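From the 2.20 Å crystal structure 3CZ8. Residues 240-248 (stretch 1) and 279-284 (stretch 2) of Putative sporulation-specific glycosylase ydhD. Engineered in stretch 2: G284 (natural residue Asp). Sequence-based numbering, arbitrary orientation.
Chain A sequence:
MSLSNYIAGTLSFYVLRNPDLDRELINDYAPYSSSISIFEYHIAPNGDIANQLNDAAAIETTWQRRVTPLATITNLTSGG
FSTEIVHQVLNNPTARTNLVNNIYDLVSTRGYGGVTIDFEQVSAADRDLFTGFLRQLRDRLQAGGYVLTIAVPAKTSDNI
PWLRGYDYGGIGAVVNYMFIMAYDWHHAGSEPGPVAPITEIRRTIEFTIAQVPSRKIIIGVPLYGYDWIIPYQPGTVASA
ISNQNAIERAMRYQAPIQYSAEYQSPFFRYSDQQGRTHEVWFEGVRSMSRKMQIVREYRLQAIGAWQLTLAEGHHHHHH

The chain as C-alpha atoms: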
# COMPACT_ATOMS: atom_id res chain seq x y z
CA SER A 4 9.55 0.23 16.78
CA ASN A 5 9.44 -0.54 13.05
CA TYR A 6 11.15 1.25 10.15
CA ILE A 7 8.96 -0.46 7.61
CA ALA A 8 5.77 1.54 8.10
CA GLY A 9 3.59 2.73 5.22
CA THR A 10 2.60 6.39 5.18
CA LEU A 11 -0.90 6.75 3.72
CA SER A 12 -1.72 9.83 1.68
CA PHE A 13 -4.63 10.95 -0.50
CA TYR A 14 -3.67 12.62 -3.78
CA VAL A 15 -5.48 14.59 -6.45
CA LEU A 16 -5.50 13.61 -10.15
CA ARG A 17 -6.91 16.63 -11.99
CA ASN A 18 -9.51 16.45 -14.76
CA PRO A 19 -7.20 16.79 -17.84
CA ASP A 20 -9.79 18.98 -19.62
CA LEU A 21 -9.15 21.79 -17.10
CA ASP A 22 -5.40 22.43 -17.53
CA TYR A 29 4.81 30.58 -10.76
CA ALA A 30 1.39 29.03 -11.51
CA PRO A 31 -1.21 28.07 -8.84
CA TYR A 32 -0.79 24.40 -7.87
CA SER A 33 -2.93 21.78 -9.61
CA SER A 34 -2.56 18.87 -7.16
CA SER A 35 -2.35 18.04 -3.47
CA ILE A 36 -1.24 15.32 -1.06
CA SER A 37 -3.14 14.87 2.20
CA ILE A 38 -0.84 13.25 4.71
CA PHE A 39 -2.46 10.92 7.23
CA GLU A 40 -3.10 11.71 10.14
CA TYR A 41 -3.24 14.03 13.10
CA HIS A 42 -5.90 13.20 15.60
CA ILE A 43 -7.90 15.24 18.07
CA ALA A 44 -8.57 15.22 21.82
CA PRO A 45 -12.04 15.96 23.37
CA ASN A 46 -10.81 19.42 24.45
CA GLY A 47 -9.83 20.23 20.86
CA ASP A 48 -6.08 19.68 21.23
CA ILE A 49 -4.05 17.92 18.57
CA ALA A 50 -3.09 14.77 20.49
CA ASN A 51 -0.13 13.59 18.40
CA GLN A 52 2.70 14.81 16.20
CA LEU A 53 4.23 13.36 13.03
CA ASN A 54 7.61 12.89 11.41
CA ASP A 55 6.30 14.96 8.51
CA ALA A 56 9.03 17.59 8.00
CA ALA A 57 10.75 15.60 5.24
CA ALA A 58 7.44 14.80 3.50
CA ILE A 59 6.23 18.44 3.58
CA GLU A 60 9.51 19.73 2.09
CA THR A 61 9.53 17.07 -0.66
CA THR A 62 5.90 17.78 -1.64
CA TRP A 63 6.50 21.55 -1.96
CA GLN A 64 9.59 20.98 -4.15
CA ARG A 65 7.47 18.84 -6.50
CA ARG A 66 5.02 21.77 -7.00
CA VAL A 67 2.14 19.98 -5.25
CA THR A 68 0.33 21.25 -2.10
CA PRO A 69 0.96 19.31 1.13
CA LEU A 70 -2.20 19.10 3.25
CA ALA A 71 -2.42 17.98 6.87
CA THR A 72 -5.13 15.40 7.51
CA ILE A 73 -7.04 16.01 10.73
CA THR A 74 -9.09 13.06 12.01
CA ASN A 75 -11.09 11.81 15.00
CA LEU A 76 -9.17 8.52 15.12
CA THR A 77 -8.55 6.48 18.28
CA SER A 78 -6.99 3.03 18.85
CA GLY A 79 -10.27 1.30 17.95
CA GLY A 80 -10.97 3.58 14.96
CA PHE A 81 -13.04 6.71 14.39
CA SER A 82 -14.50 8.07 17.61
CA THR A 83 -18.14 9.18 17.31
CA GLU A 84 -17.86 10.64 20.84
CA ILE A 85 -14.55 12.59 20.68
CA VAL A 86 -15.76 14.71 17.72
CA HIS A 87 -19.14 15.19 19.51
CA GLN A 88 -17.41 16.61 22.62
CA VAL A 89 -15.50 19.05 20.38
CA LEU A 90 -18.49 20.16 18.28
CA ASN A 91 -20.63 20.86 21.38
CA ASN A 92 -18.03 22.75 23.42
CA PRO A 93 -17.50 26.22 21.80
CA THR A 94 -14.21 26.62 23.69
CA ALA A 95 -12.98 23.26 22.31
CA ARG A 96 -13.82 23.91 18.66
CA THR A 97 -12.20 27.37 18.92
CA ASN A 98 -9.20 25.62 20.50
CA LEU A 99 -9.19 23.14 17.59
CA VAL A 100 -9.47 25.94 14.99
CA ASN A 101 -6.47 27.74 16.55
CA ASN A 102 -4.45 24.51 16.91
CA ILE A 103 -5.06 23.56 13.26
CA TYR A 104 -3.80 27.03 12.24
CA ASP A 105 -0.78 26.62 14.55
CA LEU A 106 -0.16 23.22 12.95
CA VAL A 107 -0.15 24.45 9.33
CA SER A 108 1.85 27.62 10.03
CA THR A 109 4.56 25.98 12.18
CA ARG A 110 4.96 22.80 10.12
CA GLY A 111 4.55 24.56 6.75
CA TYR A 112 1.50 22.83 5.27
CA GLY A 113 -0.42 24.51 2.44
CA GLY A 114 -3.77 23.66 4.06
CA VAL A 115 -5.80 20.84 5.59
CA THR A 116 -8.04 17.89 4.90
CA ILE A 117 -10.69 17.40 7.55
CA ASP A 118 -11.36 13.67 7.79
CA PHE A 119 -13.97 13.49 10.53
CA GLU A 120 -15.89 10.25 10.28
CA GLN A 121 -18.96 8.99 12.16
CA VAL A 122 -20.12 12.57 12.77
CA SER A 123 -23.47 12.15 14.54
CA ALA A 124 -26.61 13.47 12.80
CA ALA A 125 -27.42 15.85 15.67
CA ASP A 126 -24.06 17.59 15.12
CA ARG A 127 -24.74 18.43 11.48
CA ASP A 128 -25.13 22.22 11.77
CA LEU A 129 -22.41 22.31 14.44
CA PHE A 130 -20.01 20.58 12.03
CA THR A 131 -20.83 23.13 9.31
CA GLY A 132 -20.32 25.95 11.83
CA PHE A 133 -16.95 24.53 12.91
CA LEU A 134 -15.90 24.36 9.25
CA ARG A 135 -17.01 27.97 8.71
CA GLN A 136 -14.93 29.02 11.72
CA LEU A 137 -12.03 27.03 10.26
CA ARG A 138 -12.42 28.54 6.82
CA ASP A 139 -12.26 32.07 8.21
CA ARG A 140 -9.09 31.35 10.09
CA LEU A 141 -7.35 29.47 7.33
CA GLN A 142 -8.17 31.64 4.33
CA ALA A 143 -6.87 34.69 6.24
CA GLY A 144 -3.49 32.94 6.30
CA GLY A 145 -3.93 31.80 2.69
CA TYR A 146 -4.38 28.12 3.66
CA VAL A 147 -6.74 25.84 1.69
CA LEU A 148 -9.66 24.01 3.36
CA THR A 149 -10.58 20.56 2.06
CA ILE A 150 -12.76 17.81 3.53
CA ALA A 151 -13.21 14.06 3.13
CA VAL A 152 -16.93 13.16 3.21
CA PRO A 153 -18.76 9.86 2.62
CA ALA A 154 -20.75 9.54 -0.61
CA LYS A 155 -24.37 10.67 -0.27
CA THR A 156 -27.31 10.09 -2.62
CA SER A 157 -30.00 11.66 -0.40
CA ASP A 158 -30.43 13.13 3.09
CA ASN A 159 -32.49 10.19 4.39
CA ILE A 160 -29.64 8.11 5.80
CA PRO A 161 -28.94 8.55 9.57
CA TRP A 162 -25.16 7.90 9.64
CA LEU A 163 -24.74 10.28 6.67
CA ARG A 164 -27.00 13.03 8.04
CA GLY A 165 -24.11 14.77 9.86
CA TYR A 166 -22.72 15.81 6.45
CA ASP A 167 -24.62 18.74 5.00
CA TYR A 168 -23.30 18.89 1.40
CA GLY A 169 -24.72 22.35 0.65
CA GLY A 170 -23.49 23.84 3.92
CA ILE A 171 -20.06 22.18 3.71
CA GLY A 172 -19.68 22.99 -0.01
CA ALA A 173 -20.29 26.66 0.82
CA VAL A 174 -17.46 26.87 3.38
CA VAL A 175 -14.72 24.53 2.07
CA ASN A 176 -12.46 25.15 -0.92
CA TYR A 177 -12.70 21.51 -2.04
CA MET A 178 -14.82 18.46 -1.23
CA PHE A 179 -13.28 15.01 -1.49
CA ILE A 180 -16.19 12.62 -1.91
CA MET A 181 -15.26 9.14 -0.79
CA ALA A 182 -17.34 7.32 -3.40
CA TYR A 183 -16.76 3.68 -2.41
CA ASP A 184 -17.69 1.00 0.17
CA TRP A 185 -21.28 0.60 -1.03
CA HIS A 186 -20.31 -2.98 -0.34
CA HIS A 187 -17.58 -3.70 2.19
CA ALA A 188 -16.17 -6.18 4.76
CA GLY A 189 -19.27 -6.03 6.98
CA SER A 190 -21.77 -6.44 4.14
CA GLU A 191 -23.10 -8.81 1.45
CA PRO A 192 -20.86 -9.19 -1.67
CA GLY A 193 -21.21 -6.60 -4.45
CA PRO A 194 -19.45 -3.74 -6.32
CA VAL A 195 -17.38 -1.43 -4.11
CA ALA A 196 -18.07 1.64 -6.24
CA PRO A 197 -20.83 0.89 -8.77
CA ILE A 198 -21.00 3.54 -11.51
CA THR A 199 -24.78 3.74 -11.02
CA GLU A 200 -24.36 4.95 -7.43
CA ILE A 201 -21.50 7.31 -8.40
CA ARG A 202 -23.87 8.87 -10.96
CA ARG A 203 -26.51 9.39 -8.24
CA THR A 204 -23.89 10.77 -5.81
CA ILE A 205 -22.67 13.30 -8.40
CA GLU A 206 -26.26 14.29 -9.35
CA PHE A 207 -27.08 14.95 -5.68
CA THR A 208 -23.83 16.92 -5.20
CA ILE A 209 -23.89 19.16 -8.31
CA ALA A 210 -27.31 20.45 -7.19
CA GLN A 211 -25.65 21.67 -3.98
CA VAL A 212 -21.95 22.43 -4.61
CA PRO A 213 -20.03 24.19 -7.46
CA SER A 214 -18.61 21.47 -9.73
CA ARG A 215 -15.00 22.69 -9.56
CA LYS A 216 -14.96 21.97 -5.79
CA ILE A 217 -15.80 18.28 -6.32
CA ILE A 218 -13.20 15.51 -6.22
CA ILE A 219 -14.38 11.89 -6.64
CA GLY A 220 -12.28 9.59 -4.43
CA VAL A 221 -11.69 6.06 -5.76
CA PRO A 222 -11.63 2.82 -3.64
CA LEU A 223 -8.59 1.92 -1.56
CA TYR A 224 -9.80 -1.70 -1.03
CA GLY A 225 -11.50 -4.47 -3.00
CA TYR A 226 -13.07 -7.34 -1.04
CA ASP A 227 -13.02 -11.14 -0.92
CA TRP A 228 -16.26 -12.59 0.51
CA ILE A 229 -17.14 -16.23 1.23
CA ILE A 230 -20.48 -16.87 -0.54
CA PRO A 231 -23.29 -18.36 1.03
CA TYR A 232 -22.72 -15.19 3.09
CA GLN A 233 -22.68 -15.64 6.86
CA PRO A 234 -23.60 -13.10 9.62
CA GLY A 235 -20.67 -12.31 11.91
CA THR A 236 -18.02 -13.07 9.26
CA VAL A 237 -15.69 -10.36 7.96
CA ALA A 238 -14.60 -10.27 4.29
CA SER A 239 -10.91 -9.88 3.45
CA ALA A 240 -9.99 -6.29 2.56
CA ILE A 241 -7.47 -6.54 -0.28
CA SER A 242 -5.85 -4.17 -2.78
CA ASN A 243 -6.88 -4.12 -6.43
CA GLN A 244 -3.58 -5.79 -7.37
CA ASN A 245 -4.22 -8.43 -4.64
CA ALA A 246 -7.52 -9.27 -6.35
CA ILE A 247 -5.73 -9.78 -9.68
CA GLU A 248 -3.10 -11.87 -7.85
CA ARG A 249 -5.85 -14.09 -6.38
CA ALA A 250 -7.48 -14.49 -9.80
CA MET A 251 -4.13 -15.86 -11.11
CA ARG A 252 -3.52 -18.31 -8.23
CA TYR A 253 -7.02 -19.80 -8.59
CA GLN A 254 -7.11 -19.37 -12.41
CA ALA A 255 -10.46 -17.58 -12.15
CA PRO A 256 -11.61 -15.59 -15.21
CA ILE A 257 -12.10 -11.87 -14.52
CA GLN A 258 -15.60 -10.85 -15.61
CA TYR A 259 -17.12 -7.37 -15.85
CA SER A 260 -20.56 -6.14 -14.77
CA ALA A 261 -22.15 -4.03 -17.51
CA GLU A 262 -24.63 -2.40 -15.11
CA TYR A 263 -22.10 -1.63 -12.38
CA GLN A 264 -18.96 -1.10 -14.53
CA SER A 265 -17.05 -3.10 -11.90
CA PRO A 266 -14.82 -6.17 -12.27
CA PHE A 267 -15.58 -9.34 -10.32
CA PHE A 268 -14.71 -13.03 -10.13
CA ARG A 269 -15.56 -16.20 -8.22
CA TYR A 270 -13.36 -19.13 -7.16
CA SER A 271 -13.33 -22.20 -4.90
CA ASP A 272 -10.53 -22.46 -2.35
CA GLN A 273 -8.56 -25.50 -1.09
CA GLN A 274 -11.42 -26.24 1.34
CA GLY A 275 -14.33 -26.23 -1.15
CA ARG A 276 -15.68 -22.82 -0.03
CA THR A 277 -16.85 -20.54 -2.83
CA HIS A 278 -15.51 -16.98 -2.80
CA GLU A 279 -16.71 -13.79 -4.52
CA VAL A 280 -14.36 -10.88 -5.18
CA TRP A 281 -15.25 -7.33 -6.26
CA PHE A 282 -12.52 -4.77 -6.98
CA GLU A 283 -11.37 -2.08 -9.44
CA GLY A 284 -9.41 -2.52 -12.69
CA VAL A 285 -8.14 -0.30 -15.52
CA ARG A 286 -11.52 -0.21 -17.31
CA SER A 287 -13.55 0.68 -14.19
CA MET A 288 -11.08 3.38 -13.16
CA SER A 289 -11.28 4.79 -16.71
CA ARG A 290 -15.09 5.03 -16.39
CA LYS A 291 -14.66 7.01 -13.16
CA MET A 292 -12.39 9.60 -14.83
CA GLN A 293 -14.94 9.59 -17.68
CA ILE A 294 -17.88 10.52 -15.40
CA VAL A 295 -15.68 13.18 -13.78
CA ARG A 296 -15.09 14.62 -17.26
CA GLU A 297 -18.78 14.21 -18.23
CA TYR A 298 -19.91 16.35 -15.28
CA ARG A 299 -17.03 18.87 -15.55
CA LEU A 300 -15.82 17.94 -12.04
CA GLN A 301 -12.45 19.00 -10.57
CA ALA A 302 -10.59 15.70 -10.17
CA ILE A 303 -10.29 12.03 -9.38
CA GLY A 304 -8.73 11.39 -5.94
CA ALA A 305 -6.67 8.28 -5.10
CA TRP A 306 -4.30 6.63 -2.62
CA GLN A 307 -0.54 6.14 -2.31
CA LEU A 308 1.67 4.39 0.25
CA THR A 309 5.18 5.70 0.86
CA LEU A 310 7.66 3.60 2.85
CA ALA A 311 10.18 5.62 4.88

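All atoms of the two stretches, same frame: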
# COMPACT_ATOMS: atom_id res chain seq x y z
N ALA A 240 -10.27 -7.56 3.22
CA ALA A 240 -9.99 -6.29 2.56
C ALA A 240 -8.64 -6.37 1.86
O ALA A 240 -7.59 -6.48 2.51
CB ALA A 240 -10.00 -5.15 3.57
N ILE A 241 -8.67 -6.34 0.53
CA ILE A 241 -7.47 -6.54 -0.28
C ILE A 241 -7.33 -5.43 -1.31
O ILE A 241 -8.31 -4.78 -1.68
CB ILE A 241 -7.47 -7.94 -0.98
CG1 ILE A 241 -8.60 -8.07 -2.01
CG2 ILE A 241 -7.53 -9.09 0.03
CD1 ILE A 241 -8.59 -9.38 -2.76
N SER A 242 -6.10 -5.19 -1.77
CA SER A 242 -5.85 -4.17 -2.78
C SER A 242 -6.34 -4.67 -4.13
O SER A 242 -6.62 -5.86 -4.30
CB SER A 242 -4.35 -3.80 -2.84
OG SER A 242 -3.62 -4.70 -3.66
N ASN A 243 -6.45 -3.76 -5.09
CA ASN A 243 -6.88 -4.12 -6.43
C ASN A 243 -5.89 -5.07 -7.12
O ASN A 243 -6.31 -5.97 -7.84
CB ASN A 243 -7.15 -2.87 -7.26
CG ASN A 243 -8.33 -2.08 -6.73
OD1 ASN A 243 -9.40 -2.63 -6.46
ND2 ASN A 243 -8.15 -0.77 -6.58
N GLN A 244 -4.60 -4.87 -6.87
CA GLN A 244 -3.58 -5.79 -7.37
C GLN A 244 -3.68 -7.17 -6.69
O GLN A 244 -3.53 -8.19 -7.37
CB GLN A 244 -2.17 -5.22 -7.21
CG GLN A 244 -1.14 -5.97 -8.06
CD GLN A 244 0.26 -5.45 -7.91
OE1 GLN A 244 0.50 -4.24 -7.99
NE2 GLN A 244 1.21 -6.36 -7.72
N ASN A 245 -3.96 -7.18 -5.39
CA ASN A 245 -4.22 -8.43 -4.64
C ASN A 245 -5.34 -9.27 -5.23
O ASN A 245 -5.24 -10.49 -5.26
CB ASN A 245 -4.55 -8.16 -3.18
CG ASN A 245 -3.38 -7.64 -2.39
OD1 ASN A 245 -3.56 -7.05 -1.33
ND2 ASN A 245 -2.16 -7.86 -2.89
N ALA A 246 -6.41 -8.60 -5.67
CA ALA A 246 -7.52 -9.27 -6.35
C ALA A 246 -7.08 -9.95 -7.64
O ALA A 246 -7.44 -11.10 -7.90
CB ALA A 246 -8.64 -8.28 -6.61
N ILE A 247 -6.30 -9.23 -8.45
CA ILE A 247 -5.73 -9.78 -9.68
C ILE A 247 -4.79 -10.95 -9.38
O ILE A 247 -4.84 -11.97 -10.06
CB ILE A 247 -5.03 -8.67 -10.51
CG1 ILE A 247 -6.09 -7.95 -11.36
CG2 ILE A 247 -3.92 -9.22 -11.41
CD1 ILE A 247 -5.85 -6.47 -11.50
N GLU A 248 -3.99 -10.81 -8.32
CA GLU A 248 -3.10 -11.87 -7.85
C GLU A 248 -3.83 -13.13 -7.40
O GLU A 248 -3.35 -14.24 -7.61
CB GLU A 248 -2.20 -11.34 -6.72
CG GLU A 248 -1.08 -10.40 -7.21
CD GLU A 248 -0.52 -9.50 -6.11
OE1 GLU A 248 -1.04 -9.52 -4.97
OE2 GLU A 248 0.45 -8.77 -6.40
N GLU A 279 -16.34 -14.82 -3.54
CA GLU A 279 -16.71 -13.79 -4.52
C GLU A 279 -15.90 -12.54 -4.25
O GLU A 279 -15.83 -12.05 -3.12
CB GLU A 279 -18.21 -13.49 -4.45
CG GLU A 279 -18.71 -12.55 -5.54
CD GLU A 279 -20.23 -12.46 -5.60
OE1 GLU A 279 -20.77 -11.33 -5.55
OE2 GLU A 279 -20.89 -13.51 -5.70
N VAL A 280 -15.26 -12.03 -5.30
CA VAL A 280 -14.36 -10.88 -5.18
C VAL A 280 -14.83 -9.75 -6.09
O VAL A 280 -15.07 -9.97 -7.27
CB VAL A 280 -12.89 -11.27 -5.53
CG1 VAL A 280 -11.93 -10.09 -5.32
CG2 VAL A 280 -12.43 -12.48 -4.72
N TRP A 281 -14.99 -8.56 -5.51
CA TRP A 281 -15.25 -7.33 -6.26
C TRP A 281 -14.13 -6.32 -6.00
O TRP A 281 -13.71 -6.14 -4.86
CB TRP A 281 -16.59 -6.72 -5.84
CG TRP A 281 -17.78 -7.51 -6.28
CD1 TRP A 281 -18.33 -8.58 -5.64
CD2 TRP A 281 -18.57 -7.28 -7.45
NE1 TRP A 281 -19.41 -9.05 -6.35
CE2 TRP A 281 -19.58 -8.27 -7.47
CE3 TRP A 281 -18.51 -6.35 -8.51
CZ2 TRP A 281 -20.54 -8.35 -8.48
CZ3 TRP A 281 -19.46 -6.43 -9.52
CH2 TRP A 281 -20.46 -7.42 -9.50
N PHE A 282 -13.67 -5.66 -7.06
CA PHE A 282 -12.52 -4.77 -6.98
C PHE A 282 -12.59 -3.72 -8.08
O PHE A 282 -13.67 -3.48 -8.63
CB PHE A 282 -11.20 -5.58 -7.03
CG PHE A 282 -10.96 -6.31 -8.34
CD1 PHE A 282 -11.65 -7.47 -8.64
CD2 PHE A 282 -10.01 -5.84 -9.24
CE1 PHE A 282 -11.42 -8.14 -9.84
CE2 PHE A 282 -9.78 -6.50 -10.44
CZ PHE A 282 -10.49 -7.65 -10.74
N GLU A 283 -11.46 -3.08 -8.38
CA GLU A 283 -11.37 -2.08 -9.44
C GLU A 283 -10.21 -2.41 -10.37
O GLU A 283 -9.11 -2.73 -9.91
CB GLU A 283 -11.15 -0.69 -8.84
CG GLU A 283 -12.32 -0.14 -8.04
CD GLU A 283 -13.43 0.42 -8.91
OE1 GLU A 283 -13.13 0.98 -9.98
OE2 GLU A 283 -14.60 0.32 -8.50
N GLY A 284 -10.46 -2.34 -11.67
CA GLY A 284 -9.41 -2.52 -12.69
C GLY A 284 -9.20 -1.26 -13.52
O GLY A 284 -9.67 -0.18 -13.16

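The contact centres on A246, in the first turns of the helix that begins at N243, and F282, just past the strand 279-281. Both CA-to-CB bonds point toward the opposing stretch. A246 CB lies 3.8 Å from the centroid of the F282 ring and 24° off the ring normal, so the methyl sits over the ring face in a CH-pi contact; its closest ring atom is CG, at 3.5 Å from A246 CB. The small alanine side chain lets the helix backbone come near the aromatic ring.

The same methyl also meets V280, with A246 CB 4.0 Å from V280 CG1. I241, with chi1 in p and chi2 in t, extends this apolar patch from the strand before the helix, I241 CD1 reaching V280 CG1 at 4.3 Å. One helical residue on from A246, I247 CG1 approaches F282 CE2 at 4.1 Å. W281, between V280 and F282, points away, as strand alternation predicts.

At the polar edge, N243 and F282 make the nearest backbone approach, CA to CA 5.7 Å. The N243 side chain starts sideways, but its end comes nearer: E283 N donates to N243 OD1 at 2.9 Å with an N-H...acceptor angle of 145°, the one hydrogen bond between the stretches. Behind it, N245 N donates to S242 OG at 3.0 Å, capping the helix.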